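PDB 6GDX: periplasmic divalent cation tolerance protein from Synechococcus elongatus, which belongs to the trimeric, PII-like CutA family, often linked to copper binding, and may instead carry or signal through a small molecule. Local coordinates for residues 120-123 against 124-128; 40-43 against 44-47. All coordinates share one frame; numbering follows the deposited sequence. Where two conformers were deposited one is given.

Contact 1: 120-123 against 124-128; sequences SSVA and YRDWL
The backbone amides of Arg125, Asp126 and Trp127 return to the carbonyl oxygens of Ser121, Val122 and Ala123, an i to i+4 ladder with N to O distances of 2.9 to 3.0 Å that marks the first turn of helix 122-131. One amide of that turn is met by a side chain: Tyr124 N donates to Ser121 OG at 3.0 Å, with an N-H...O angle of 155°. Ser121 OG stands between its own backbone N and carbonyl carbon (chi1 65°), a rotation that swings the hydroxyl over the helix start, where it also lies 3.2 Å from Tyr124 CB. Ser121 is thus the N-cap of the C-terminal helix, placed directly at the end of strand 119-121, so that strand passes into helix without an intervening loop.

Ser120 meets the same tyrosine at its ring: OG comes to the edge, near the ring plane, 3.3 Å from Tyr124 CD2. This hydroxyl is hydrogen-bonded to Cys112 O of the second subunit, whose Leu113 packs on Tyr124. The Tyr124 side chain is also about 4 Å from a bound Bis-Tris, probably from the crystallisation liquor, which may mark a pocket. Val122 and Asp126 run side by side, with Val122 CG1 3.4 Å from Asp126 OD2. Trp127, one turn beyond Ala123, directs its indole NE1 to Arg72 O of the second subunit and meets the Trp73 ring there at about 55°.

Contact 2: 40-43 against 44-47; sequences VSTE and VEAQ
A single carboxylate oxygen, Glu45 OE1, gathers two successive backbone amides from the residues before its own helix. Ser41 N reaches it at 2.9 Å, nearly in line with the C-O bond but with a bent N-H...O angle of 132°; Thr42 N comes at 3.1 Å from above the carboxylate plane, 49° out of it, and its N-H points straighter at the oxygen. The Glu45 chain leaves with CG beside its backbone N (chi1 -75°) and then extends, which carries the carboxylate back past the helix start.

Thr42 answers in the other direction: its OG1 accepts from Glu45 N at 3.0 Å in a nearly straight bond. The reciprocal bonds between Thr42 and Glu45 define a capping box, with Thr42 as N-cap, and the two side chains cross at about a right angle, Thr42 OG1 lying 3.2 Å from Glu45 CG. With an alanine in place of Glu45, the amides of Ser41 and Thr42 would probably lose this shared acceptor, and the turn before the helix would be less firmly fixed.

Val40 CG2 touches Ala46 CB at 3.6 Å. Along the helix, Gln47 NE2 lies 3.7 Å from Glu43 CG, the carboxylate and amide planes being only moderately turned against each other, and Gln47 NE2 bonds to Gln68 OE1 of the second subunit. Val40, at the end of strand 33-40, is backbone-bonded to Gln83 of strand 76-90, on which Ala46 also packs, while Pro106, in the loop after helix 91-104, touches both Val40 and Glu45.

In the fold
From the N terminus, contact 2 comes first: 40-47 makes the turn from strand 33-40 into helix 43-55 and is complete before 120-128 begins, so the two follow in series, neither nested nor crossed. The chain then runs through strands 61-73 and 76-90, helix 91-104 and strand 113-115 to residues 120-128, where strand 119-121 gives way to helix 122-131. Contact 2 thus joins the four-stranded sheet of the ferredoxin-like fold to its first helix; contact 1 joins the small two-stranded sheet to the C-terminal helix. The centres of the two contacts are about 28 Å apart, with the middle of the chain between them, and each also meets the second subunit.

Contact 1: 120-123 against 124-128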
loop_
_atom_site.group_PDB
_atom_site.type_symbol
_atom_site.label_atom_id
_atom_site.label_comp_id
_atom_site.label_asym_id
_atom_site.label_seq_id
_atom_site.Cartn_x
_atom_site.Cartn_y
_atom_site.Cartn_z
ATOM N N SER B 120 -13.077 -6.289 5.363
ATOM C CA SER B 120 -13.277 -4.937 5.893
ATOM C C SER B 120 -14.201 -5.069 7.104
ATOM O O SER B 120 -14.652 -6.154 7.440
ATOM C CB SER B 120 -13.903 -4.048 4.844
ATOM O OG SER B 120 -14.060 -2.733 5.272
ATOM N N SER B 121 -14.520 -3.964 7.755
ATOM C CA SER B 121 -15.588 -3.989 8.749
ATOM C C SER B 121 -16.918 -3.774 8.055
ATOM O O SER B 121 -16.985 -3.177 6.960
ATOM C CB SER B 121 -15.372 -2.928 9.801
ATOM O OG SER B 121 -15.466 -1.650 9.219
ATOM N N VAL B 122 -17.985 -4.241 8.687
ATOM C CA VAL B 122 -19.306 -3.966 8.153
ATOM C C VAL B 122 -19.519 -2.447 8.008
ATOM O O VAL B 122 -20.014 -1.965 6.987
ATOM C CB VAL B 122 -20.418 -4.569 9.043
ATOM C CG1 VAL B 122 -21.788 -4.149 8.553
ATOM C CG2 VAL B 122 -20.311 -6.095 9.078
ATOM N N ALA B 123 -19.163 -1.720 9.056
ATOM C CA ALA B 123 -19.379 -0.279 9.066
ATOM C C ALA B 123 -18.633 0.447 7.961
ATOM O O ALA B 123 -19.188 1.334 7.310
ATOM C CB ALA B 123 -19.016 0.317 10.421
ATOM N N TYR B 124 -17.364 0.086 7.748
ATOM C CA TYR B 124 -16.557 0.760 6.733
ATOM C C TYR B 124 -17.074 0.427 5.336
ATOM O O TYR B 124 -17.213 1.301 4.470
ATOM C CB TYR B 124 -15.073 0.434 6.872
ATOM C CG TYR B 124 -14.268 1.172 5.853
ATOM C CD1 TYR B 124 -13.889 2.478 6.027
ATOM C CD2 TYR B 124 -13.867 0.535 4.670
ATOM C CE1 TYR B 124 -13.134 3.122 5.039
ATOM C CE2 TYR B 124 -13.161 1.182 3.686
ATOM C CZ TYR B 124 -12.778 2.462 3.890
ATOM O OH TYR B 124 -12.085 3.089 2.858
ATOM N N ARG B 125 -17.327 -0.861 5.086
ATOM C CA ARG B 125 -17.842 -1.237 3.776
ATOM C C ARG B 125 -19.165 -0.532 3.495
ATOM O O ARG B 125 -19.374 -0.037 2.390
ATOM C CB ARG B 125 -17.999 -2.744 3.618
ATOM C CG ARG B 125 -18.742 -3.132 2.346
ATOM C CD ARG B 125 -18.613 -4.602 2.033
ATOM N NE ARG B 125 -19.385 -4.948 0.844
ATOM C CZ ARG B 125 -20.678 -5.228 0.851
ATOM N NH1 ARG B 125 -21.256 -5.532 -0.289
ATOM N NH2 ARG B 125 -21.380 -5.190 1.973
ATOM N N ASP B 126 -20.059 -0.487 4.487
ATOM C CA ASP B 126 -21.324 0.196 4.292
ATOM C C ASP B 126 -21.147 1.693 4.034
ATOM O O ASP B 126 -21.840 2.243 3.183
ATOM C CB ASP B 126 -22.225 -0.001 5.510
ATOM C CG ASP B 126 -22.766 -1.423 5.633
ATOM O OD1 ASP B 126 -22.615 -2.247 4.700
ATOM O OD2 ASP B 126 -23.370 -1.718 6.690
ATOM N N TRP B 127 -20.211 2.341 4.736
ATOM C CA TRP B 127 -19.912 3.751 4.486
ATOM C C TRP B 127 -19.436 3.954 3.049
ATOM O O TRP B 127 -19.875 4.846 2.319
ATOM C CB TRP B 127 -18.885 4.298 5.493
ATOM C CG TRP B 127 -18.345 5.595 5.007
ATOM C CD1 TRP B 127 -18.940 6.821 5.049
ATOM C CD2 TRP B 127 -17.150 5.781 4.255
ATOM N NE1 TRP B 127 -18.160 7.750 4.395
ATOM C CE2 TRP B 127 -17.060 7.125 3.887
ATOM C CE3 TRP B 127 -16.131 4.919 3.868
ATOM C CZ2 TRP B 127 -15.989 7.616 3.125
ATOM C CZ3 TRP B 127 -15.096 5.394 3.099
ATOM C CH2 TRP B 127 -15.032 6.722 2.747
ATOM N N LEU B 128 -18.508 3.105 2.625
ATOM C CA LEU B 128 -17.901 3.254 1.315
ATOM C C LEU B 128 -18.971 3.104 0.237
ATOM O O LEU B 128 -19.110 3.975 -0.648
ATOM C CB LEU B 128 -16.749 2.243 1.163
ATOM C CG LEU B 128 -15.844 2.433 -0.033
ATOM C CD1 LEU B 128 -14.538 1.694 0.195
ATOM C CD2 LEU B 128 -16.502 1.949 -1.303
#

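Contact 2: 40-43 against 44-47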
loop_
_atom_site.group_PDB
_atom_site.type_symbol
_atom_site.label_atom_id
_atom_site.label_comp_id
_atom_site.label_asym_id
_atom_site.label_seq_id
_atom_site.Cartn_x
_atom_site.Cartn_y
_atom_site.Cartn_z
ATOM N N VAL B 40 0.692 11.078 -9.632
ATOM C CA VAL B 40 0.788 12.324 -10.383
ATOM C C VAL B 40 2.062 13.034 -9.926
ATOM O O VAL B 40 2.756 12.568 -9.020
ATOM C CB VAL B 40 -0.450 13.220 -10.171
ATOM C CG1 VAL B 40 -1.699 12.530 -10.643
ATOM C CG2 VAL B 40 -0.594 13.640 -8.714
ATOM N N SER B 41 2.400 14.151 -10.565
ATOM C CA SER B 41 3.663 14.796 -10.254
ATOM C C SER B 41 3.624 15.666 -8.999
ATOM O O SER B 41 4.544 15.580 -8.190
ATOM C CB SER B 41 4.144 15.635 -11.436
ATOM O OG SER B 41 5.353 16.291 -11.134
ATOM N N THR B 42 2.588 16.495 -8.837
ATOM C CA THR B 42 2.591 17.519 -7.786
ATOM C C THR B 42 1.453 17.349 -6.802
ATOM O O THR B 42 0.409 16.735 -7.098
ATOM C CB THR B 42 2.510 18.947 -8.359
ATOM O OG1 THR B 42 1.206 19.117 -8.890
ATOM C CG2 THR B 42 3.575 19.191 -9.438
ATOM N N GLU B 43 1.657 17.883 -5.612
ATOM C CA GLU B 43 0.641 17.934 -4.581
ATOM C C GLU B 43 -0.621 18.626 -5.075
ATOM O O GLU B 43 -1.709 18.120 -4.843
ATOM C CB GLU B 43 1.211 18.578 -3.340
ATOM C CG GLU B 43 0.234 18.667 -2.198
ATOM C CD GLU B 43 0.817 19.363 -0.988
ATOM O OE1 GLU B 43 0.507 18.938 0.110
ATOM O OE2 GLU B 43 1.562 20.365 -1.106
ATOM N N VAL B 44 -0.487 19.746 -5.761
ATOM C CA VAL B 44 -1.671 20.412 -6.282
ATOM C C VAL B 44 -2.447 19.527 -7.259
ATOM O O VAL B 44 -3.659 19.448 -7.194
ATOM C CB VAL B 44 -1.269 21.759 -6.947
ATOM C CG1 VAL B 44 -2.402 22.321 -7.812
ATOM C CG2 VAL B 44 -0.826 22.772 -5.891
ATOM N N GLU B 45 -1.740 18.888 -8.170
ATOM C CA GLU B 45 -2.410 17.979 -9.086
ATOM C C GLU B 45 -3.189 16.886 -8.343
ATOM O O GLU B 45 -4.316 16.537 -8.712
ATOM C CB GLU B 45 -1.416 17.275 -10.021
ATOM C CG GLU B 45 -0.845 18.124 -11.135
ATOM C CD GLU B 45 0.302 17.448 -11.887
ATOM O OE1 GLU B 45 0.889 16.442 -11.415
ATOM O OE2 GLU B 45 0.633 17.926 -13.014
ATOM N N ALA B 46 -2.542 16.324 -7.343
ATOM C CA ALA B 46 -3.161 15.241 -6.601
ATOM C C ALA B 46 -4.398 15.711 -5.858
ATOM O O ALA B 46 -5.423 15.037 -5.863
ATOM C CB ALA B 46 -2.173 14.635 -5.644
ATOM N N GLN B 47 -4.300 16.873 -5.214
ATOM C CA GLN B 47 -5.426 17.398 -4.439
ATOM C C GLN B 47 -6.623 17.673 -5.378
ATOM O O GLN B 47 -7.753 17.369 -5.050
ATOM C CB GLN B 47 -5.001 18.680 -3.713
ATOM C CG GLN B 47 -4.021 18.450 -2.598
ATOM C CD GLN B 47 -3.445 19.720 -2.038
ATOM O OE1 GLN B 47 -3.372 20.748 -2.731
ATOM N NE2 GLN B 47 -3.018 19.676 -0.780
#